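Local coordinates for putative major capsid protein (Cafeteriavirus-dependent mavirus, PDB 6G44), which probably forms the main building block of the virophage's protein shell, as a double jelly-roll capsid subunit that associates into trimers, at residues C[79-83]-C[241-245]; C[84-88]-C[248-254]; C[236-240]-C[344-348]. All coordinates share one frame; numbering follows the deposited sequence. Where two conformers were deposited one is given.

Interaction 1 of 3, residues C[79-83]-C[241-245]; sequences FTAEI and MIGIA
M241 lays its terminal methyl over one face of the F79 ring, and from there the contact runs on as a line of aliphatic side chains between two strands of the double jelly-roll subunit. Strand 79-83 belongs to a large antiparallel sheet, hydrogen-bonded on its two sides to strands 195-205 and 258-273. Segment 241-245 carries the short strand 242-244, which pairs with strand 96-98. The axes approach to 10.3 Å at an angle of 33°, so the strands meet through side chains rather than backbone bonds.

F79 holds CG between its backbone N and carbonyl carbon (chi1 56°), which turns the ring in toward M241. The methionine comes from the opposite direction, bent at its last torsion (chi3 -62°). Its CE sits 3.7 Å from the ring centroid in a CH-pi contact, displaced toward the CZ rim, while SD lies obliquely to the ring in a Met-aromatic contact. CD1 of I242 takes the ring edge instead, 4.1 Å from F79 CE1, and the same methyl reaches A81 CB at 4.0 Å. Farther along, I83 and I244 point tip to tip, with I83 CG2 3.8 Å from I244 CD1. I261 touches F79, A81 and M241, and I96 touches both I83 and I244.

All six touching residues are buried and none contributes a polar group across the gap. The cohesion is therefore dispersion and shape fit, with the methionine-phenylalanine pair adding a weakly directional element at one end of an otherwise aliphatic seam.

Interaction 2 of 3, residues C[84-88]-C[248-254]; sequences KNILA and VKLVAGK
The backbones of I86 and L250 meet in a single beta bridge, flanked by two nearly straight hydrogen bonds, V251 N to N85 O and L87 N to K249 O, each 2.9 Å long. This isolated bridge ties together two loops at the edge of the jelly-roll, one leaving strand 74-84 and the other leading into strand 258-273. N85 O is also approached by L250 CA at 3.3 Å in a CA-H...O contact, so one carbonyl receives two neighbouring groups from the other loop. Just beyond, V251 to K254 form a type II beta turn, closed by K254 N to V251 O, with G253 at its third position.

That turn brings K254 back over N85. The lysine chain folds at chi2 and chi3 (-59° and -69°), crossing the asparagine at about a right angle and resting CG and CE against its amide. The amide's polar anchor lies elsewhere: N85 ND2 donates to the carbonyl of D256, which fixes the group that the lysine methylenes pack on.

At the other end of the bridge, L87 and K249 run side by side and point the same way. L87 CD2 touches the methylenes of the lysine, whose extended chain carries its amine away. I86 points its CB away from the other loop and packs on L92 and V196, yet its CG2 branch still reaches V248, which comes up from the opposing loop beside Q95 and F257. The two meet in a small apolar contact, with I86 CG2 4.1 Å from V248 CG1.

Interaction 3 of 3, residues C[236-240]-C[344-348]; sequences FKPEN and PTKKF
E239 sends CG anti to its backbone N (chi1 -173°) and stays extended, while K347 bends at its last torsion (chi4 -52°), and the two side chains cross at about a right angle to form a salt bridge. In this double jelly-roll subunit the contact links the short helix 238-241, with K237 at its N-cap and E239 in its first turn, to a loop between strands 334-341 and 355-363 that lies within the C-terminal capsid family region. The bridge is loose: K347 NZ is 3.4 Å from E239 OE1, a weak hydrogen bond at an exposed site. The other carboxylate oxygen, OE2, lies 3.7 Å from CG of P344.

The F348 ring turns its edge to P238. P238 CB is 3.6 Å from F348 CE1, close to the ring plane, and V259 touches both residues from strand 258-273. CB of the preceding K347 covers one ring face, over its centre.

The backbone is tied as well, because K99 NZ donates to the carbonyls of both E239 and K347. A glycerol, probably from the crystallisation liquor, lies beside the E239 side chain and is hydrogen-bonded through its O1 to E239 N.

How the interactions relate
Interaction 1 is the buried core of the set, interaction 2 is partly buried and interaction 3 lies at the surface. The first two adjoin in sequence: strand 79-83 runs straight into 84-88, so the same strand packs by apolar side chains and then, past its end, bonds through its backbone to another loop. Interactions 1 and 3 share the helix-to-strand passage 236-245 and touch directly, with I244 N probably hydrogen-bonded to F348 O at 3.2 Å. The chemistry follows depth: methyls and a ring inside, main-chain bonds at the loops, and outside, a weak ion pair beside a proline-phenylalanine contact. Interactions 2 and 3 do not touch, though D256 bonds to a residue of each.

Interaction 1 of 3, residues C[79-83]-C[241-245]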
loop_
_atom_site.group_PDB
_atom_site.type_symbol
_atom_site.label_atom_id
_atom_site.label_comp_id
_atom_site.label_asym_id
_atom_site.label_seq_id
_atom_site.Cartn_x
_atom_site.Cartn_y
_atom_site.Cartn_z
ATOM N N PHE C 79 8.904 -13.226 27.899
ATOM C CA PHE C 79 9.828 -12.836 28.953
ATOM C C PHE C 79 9.356 -11.559 29.587
ATOM O O PHE C 79 8.453 -10.878 29.071
ATOM C CB PHE C 79 11.230 -12.642 28.382
ATOM C CG PHE C 79 11.288 -11.634 27.244
ATOM C CD1 PHE C 79 11.467 -10.279 27.499
ATOM C CD2 PHE C 79 11.106 -12.052 25.926
ATOM C CE1 PHE C 79 11.503 -9.356 26.453
ATOM C CE2 PHE C 79 11.134 -11.135 24.876
ATOM C CZ PHE C 79 11.329 -9.795 25.153
ATOM N N THR C 80 9.994 -11.212 30.699
ATOM C CA THR C 80 9.805 -9.937 31.354
ATOM C C THR C 80 11.105 -9.155 31.246
ATOM O O THR C 80 12.171 -9.699 31.505
ATOM C CB THR C 80 9.412 -10.116 32.841
ATOM O OG1 THR C 80 8.175 -10.830 32.923
ATOM C CG2 THR C 80 9.288 -8.780 33.546
ATOM N N ALA C 81 11.030 -7.902 30.801
ATOM C CA ALA C 81 12.158 -6.978 30.776
ATOM C C ALA C 81 11.979 -5.938 31.854
ATOM O O ALA C 81 10.923 -5.300 31.930
ATOM C CB ALA C 81 12.254 -6.298 29.421
ATOM N N GLU C 82 13.022 -5.753 32.673
ATOM C CA GLU C 82 13.059 -4.663 33.640
ATOM C C GLU C 82 14.035 -3.616 33.152
ATOM O O GLU C 82 15.196 -3.918 32.941
ATOM C CB GLU C 82 13.491 -5.154 35.032
ATOM C CG GLU C 82 13.459 -4.027 36.063
ATOM C CD GLU C 82 13.743 -4.473 37.492
ATOM O OE1 GLU C 82 13.540 -3.644 38.394
ATOM O OE2 GLU C 82 14.181 -5.611 37.712
ATOM N N ILE C 83 13.540 -2.395 32.946
ATOM C CA ILE C 83 14.351 -1.288 32.455
ATOM C C ILE C 83 14.581 -0.328 33.609
ATOM O O ILE C 83 13.616 0.187 34.185
ATOM C CB ILE C 83 13.645 -0.514 31.306
ATOM C CG1 ILE C 83 13.297 -1.491 30.184
ATOM C CG2 ILE C 83 14.522 0.642 30.877
ATOM C CD1 ILE C 83 12.362 -0.918 29.132
ATOM N N MET C 241 16.952 -7.310 21.595
ATOM C CA MET C 241 15.474 -7.268 21.562
ATOM C C MET C 241 14.844 -5.917 21.850
ATOM O O MET C 241 13.826 -5.618 21.271
ATOM C CB MET C 241 14.872 -8.284 22.546
ATOM C CG MET C 241 15.281 -9.704 22.264
ATOM S SD MET C 241 14.337 -10.907 23.197
ATOM C CE MET C 241 14.760 -10.456 24.863
ATOM N N ILE C 242 15.364 -5.158 22.817
ATOM C CA ILE C 242 14.685 -4.037 23.410
ATOM C C ILE C 242 15.084 -2.715 22.766
ATOM O O ILE C 242 16.250 -2.409 22.597
ATOM C CB ILE C 242 14.975 -3.999 24.943
ATOM C CG1 ILE C 242 14.564 -5.338 25.591
ATOM C CG2 ILE C 242 14.305 -2.805 25.619
ATOM C CD1 ILE C 242 13.067 -5.614 25.607
ATOM N N GLY C 243 14.068 -1.957 22.383
ATOM C CA GLY C 243 14.241 -0.593 21.920
ATOM C C GLY C 243 13.713 0.467 22.849
ATOM O O GLY C 243 12.608 0.338 23.392
ATOM N N ILE C 244 14.520 1.524 23.043
ATOM C CA ILE C 244 14.177 2.661 23.903
ATOM C C ILE C 244 14.483 3.920 23.113
ATOM O O ILE C 244 15.594 4.090 22.632
ATOM C CB ILE C 244 14.959 2.653 25.251
ATOM C CG1 ILE C 244 14.723 1.328 25.995
ATOM C CG2 ILE C 244 14.508 3.831 26.086
ATOM C CD1 ILE C 244 15.600 1.121 27.214
ATOM N N ALA C 245 13.471 4.777 22.957
ATOM C CA ALA C 245 13.636 6.057 22.274
ATOM C C ALA C 245 14.780 6.874 22.879
ATOM O O ALA C 245 15.026 6.847 24.094
ATOM C CB ALA C 245 12.360 6.857 22.310
#

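Interaction 2 of 3, residues C[84-88]-C[248-254]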
loop_
_atom_site.group_PDB
_atom_site.type_symbol
_atom_site.label_atom_id
_atom_site.label_comp_id
_atom_site.label_asym_id
_atom_site.label_seq_id
_atom_site.Cartn_x
_atom_site.Cartn_y
_atom_site.Cartn_z
ATOM N N LYS C 84 15.862 -0.110 33.920
ATOM C CA LYS C 84 16.262 0.761 35.034
ATOM C C LYS C 84 16.977 2.008 34.545
ATOM O O LYS C 84 17.452 2.070 33.402
ATOM C CB LYS C 84 17.186 -0.003 35.990
ATOM C CG LYS C 84 16.578 -1.279 36.540
ATOM C CD LYS C 84 17.585 -2.022 37.419
ATOM C CE LYS C 84 17.238 -3.487 37.549
ATOM N NZ LYS C 84 18.419 -4.324 37.938
ATOM N N ASN C 85 17.064 2.994 35.453
ATOM C CA ASN C 85 17.774 4.285 35.240
ATOM C C ASN C 85 16.926 5.309 34.480
ATOM O O ASN C 85 17.466 6.256 33.908
ATOM C CB ASN C 85 19.149 4.136 34.552
ATOM C CG ASN C 85 20.086 3.184 35.278
ATOM O OD1 ASN C 85 19.921 2.923 36.483
ATOM N ND2 ASN C 85 21.049 2.639 34.546
ATOM N N ILE C 86 15.603 5.153 34.535
ATOM C CA ILE C 86 14.676 6.089 33.918
ATOM C C ILE C 86 14.400 7.229 34.881
ATOM O O ILE C 86 13.979 6.993 36.002
ATOM C CB ILE C 86 13.338 5.407 33.565
ATOM C CG1 ILE C 86 13.560 4.173 32.675
ATOM C CG2 ILE C 86 12.398 6.390 32.868
ATOM C CD1 ILE C 86 12.324 3.319 32.544
ATOM N N LEU C 87 14.590 8.461 34.416
ATOM C CA LEU C 87 14.301 9.653 35.238
ATOM C C LEU C 87 12.926 9.536 35.877
ATOM O O LEU C 87 11.944 9.162 35.234
ATOM C CB LEU C 87 14.391 10.931 34.396
ATOM C CG LEU C 87 14.299 12.252 35.184
ATOM C CD1 LEU C 87 15.565 12.494 35.988
ATOM C CD2 LEU C 87 14.053 13.400 34.218
ATOM N N ALA C 88 12.822 9.859 37.169
ATOM C CA ALA C 88 11.554 9.769 37.857
ATOM C C ALA C 88 10.512 10.653 37.183
ATOM O O ALA C 88 10.848 11.683 36.623
ATOM C CB ALA C 88 11.727 10.176 39.322
ATOM N N VAL C 248 14.150 9.444 25.901
ATOM C CA VAL C 248 13.861 9.065 27.292
ATOM C C VAL C 248 14.999 9.617 28.148
ATOM O O VAL C 248 16.162 9.449 27.823
ATOM C CB VAL C 248 13.760 7.538 27.486
ATOM C CG1 VAL C 248 13.512 7.165 28.956
ATOM C CG2 VAL C 248 12.629 6.970 26.623
ATOM N N LYS C 249 14.638 10.265 29.245
ATOM C CA LYS C 249 15.638 10.880 30.119
ATOM C C LYS C 249 16.143 9.877 31.165
ATOM O O LYS C 249 15.395 9.001 31.642
ATOM C CB LYS C 249 15.050 12.099 30.798
ATOM C CG LYS C 249 14.643 13.213 29.843
ATOM C CD LYS C 249 14.054 14.409 30.580
ATOM C CE LYS C 249 13.823 15.578 29.631
ATOM N NZ LYS C 249 12.976 16.645 30.237
ATOM N N LEU C 250 17.420 10.043 31.516
ATOM C CA LEU C 250 18.133 9.163 32.424
ATOM C C LEU C 250 18.235 9.777 33.823
ATOM O O LEU C 250 18.317 10.999 33.974
ATOM C CB LEU C 250 19.553 8.919 31.907
ATOM C CG LEU C 250 19.733 8.045 30.650
ATOM C CD1 LEU C 250 20.996 8.412 29.873
ATOM C CD2 LEU C 250 19.784 6.579 31.032
ATOM N N VAL C 251 18.257 8.913 34.831
ATOM C CA VAL C 251 18.586 9.283 36.221
ATOM C C VAL C 251 19.950 9.973 36.213
ATOM O O VAL C 251 20.834 9.604 35.415
ATOM C CB VAL C 251 18.629 8.022 37.134
ATOM C CG1 VAL C 251 19.243 8.314 38.502
ATOM C CG2 VAL C 251 17.232 7.466 37.354
ATOM N N ALA C 252 20.138 10.932 37.115
ATOM C CA ALA C 252 21.392 11.660 37.205
ATOM C C ALA C 252 22.549 10.705 37.447
ATOM O O ALA C 252 22.464 9.839 38.327
ATOM C CB ALA C 252 21.309 12.694 38.323
ATOM N N GLY C 253 23.600 10.826 36.635
ATOM C CA GLY C 253 24.809 10.026 36.805
ATOM C C GLY C 253 24.901 8.724 36.032
ATOM O O GLY C 253 25.952 8.086 36.037
ATOM N N LYS C 254 23.816 8.319 35.356
ATOM C CA LYS C 254 23.816 7.098 34.549
ATOM C C LYS C 254 23.892 7.479 33.081
ATOM O O LYS C 254 23.180 8.380 32.648
ATOM C CB LYS C 254 22.533 6.289 34.793
ATOM C CG LYS C 254 22.174 6.077 36.252
ATOM C CD LYS C 254 23.225 5.350 37.068
ATOM C CE LYS C 254 23.386 3.901 36.692
ATOM N NZ LYS C 254 24.024 3.134 37.793
#

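Interaction 3 of 3, residues C[236-240]-C[344-348]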
loop_
_atom_site.group_PDB
_atom_site.type_symbol
_atom_site.label_atom_id
_atom_site.label_comp_id
_atom_site.label_asym_id
_atom_site.label_seq_id
_atom_site.Cartn_x
_atom_site.Cartn_y
_atom_site.Cartn_z
ATOM N N PHE C 236 18.940 -13.926 23.510
ATOM C CA PHE C 236 17.682 -13.161 23.752
ATOM C C PHE C 236 17.935 -12.204 24.907
ATOM O O PHE C 236 17.363 -12.336 26.002
ATOM C CB PHE C 236 16.517 -14.084 24.022
ATOM C CG PHE C 236 16.227 -15.008 22.886
ATOM C CD1 PHE C 236 16.825 -16.262 22.767
ATOM C CD2 PHE C 236 15.338 -14.616 21.878
ATOM C CE1 PHE C 236 16.542 -17.101 21.722
ATOM C CE2 PHE C 236 15.071 -15.470 20.822
ATOM C CZ PHE C 236 15.647 -16.703 20.741
ATOM N N LYS C 237 18.781 -11.244 24.613
ATOM C CA LYS C 237 19.266 -10.298 25.596
ATOM C C LYS C 237 18.833 -8.914 25.202
ATOM O O LYS C 237 18.441 -8.692 24.065
ATOM C CB LYS C 237 20.773 -10.388 25.703
ATOM C CG LYS C 237 21.563 -9.945 24.505
ATOM C CD LYS C 237 23.001 -10.401 24.669
ATOM C CE LYS C 237 23.878 -9.744 23.634
ATOM N NZ LYS C 237 25.227 -10.373 23.624
ATOM N N PRO C 238 18.878 -7.963 26.138
ATOM C CA PRO C 238 18.287 -6.659 25.900
ATOM C C PRO C 238 18.818 -5.943 24.659
ATOM O O PRO C 238 18.016 -5.361 23.904
ATOM C CB PRO C 238 18.612 -5.911 27.191
ATOM C CG PRO C 238 18.613 -6.969 28.215
ATOM C CD PRO C 238 19.335 -8.081 27.540
ATOM N N GLU C 239 20.113 -5.987 24.391
ATOM C CA GLU C 239 20.644 -5.297 23.212
ATOM C C GLU C 239 20.123 -5.869 21.893
ATOM O O GLU C 239 20.134 -5.197 20.881
ATOM C CB GLU C 239 22.183 -5.343 23.221
ATOM C CG GLU C 239 22.832 -4.529 22.134
ATOM C CD GLU C 239 24.281 -4.180 22.395
ATOM O OE1 GLU C 239 24.895 -4.762 23.324
ATOM O OE2 GLU C 239 24.812 -3.328 21.638
ATOM N N ASN C 240 19.739 -7.135 21.883
ATOM C CA ASN C 240 19.161 -7.731 20.692
ATOM C C ASN C 240 17.683 -7.476 20.516
ATOM O O ASN C 240 17.224 -7.385 19.373
ATOM C CB ASN C 240 19.503 -9.208 20.626
ATOM C CG ASN C 240 20.967 -9.426 20.312
ATOM O OD1 ASN C 240 21.614 -8.576 19.702
ATOM N ND2 ASN C 240 21.496 -10.571 20.714
ATOM N N PRO C 344 28.369 -0.381 19.058
ATOM C CA PRO C 344 27.311 0.584 19.394
ATOM C C PRO C 344 27.677 1.410 20.629
ATOM O O PRO C 344 28.271 0.874 21.581
ATOM C CB PRO C 344 26.100 -0.318 19.670
ATOM C CG PRO C 344 26.339 -1.513 18.832
ATOM C CD PRO C 344 27.820 -1.744 18.914
ATOM N N THR C 345 27.362 2.694 20.603
ATOM C CA THR C 345 27.600 3.564 21.751
ATOM C C THR C 345 26.428 3.547 22.734
ATOM O O THR C 345 26.564 3.944 23.896
ATOM C CB THR C 345 27.841 5.009 21.294
ATOM O OG1 THR C 345 26.702 5.490 20.580
ATOM C CG2 THR C 345 29.082 5.088 20.410
ATOM N N LYS C 346 25.258 3.131 22.248
ATOM C CA LYS C 346 24.063 3.010 23.062
ATOM C C LYS C 346 23.522 1.614 22.788
ATOM O O LYS C 346 23.561 1.156 21.638
ATOM C CB LYS C 346 23.041 4.041 22.627
ATOM C CG LYS C 346 23.366 5.469 23.032
ATOM C CD LYS C 346 22.334 6.395 22.410
ATOM C CE LYS C 346 21.899 7.531 23.317
ATOM N NZ LYS C 346 20.545 8.011 22.907
ATOM N N LYS C 347 22.995 0.948 23.799
ATOM C CA LYS C 347 22.563 -0.433 23.610
ATOM C C LYS C 347 21.165 -0.586 22.969
ATOM O O LYS C 347 20.878 -1.640 22.414
ATOM C CB LYS C 347 22.577 -1.190 24.930
ATOM C CG LYS C 347 23.957 -1.382 25.552
ATOM C CD LYS C 347 23.824 -2.108 26.895
ATOM C CE LYS C 347 25.119 -2.748 27.384
ATOM N NZ LYS C 347 25.761 -3.631 26.373
ATOM N N PHE C 348 20.311 0.424 23.076
ATOM C CA PHE C 348 18.881 0.255 22.756
ATOM C C PHE C 348 18.420 1.153 21.618
ATOM O O PHE C 348 17.233 1.366 21.439
ATOM C CB PHE C 348 18.043 0.411 24.035
ATOM C CG PHE C 348 18.586 -0.418 25.169
ATOM C CD1 PHE C 348 18.535 -1.782 25.109
ATOM C CD2 PHE C 348 19.221 0.182 26.252
ATOM C CE1 PHE C 348 19.087 -2.558 26.102
ATOM C CE2 PHE C 348 19.784 -0.601 27.252
ATOM C CZ PHE C 348 19.726 -1.955 27.172
#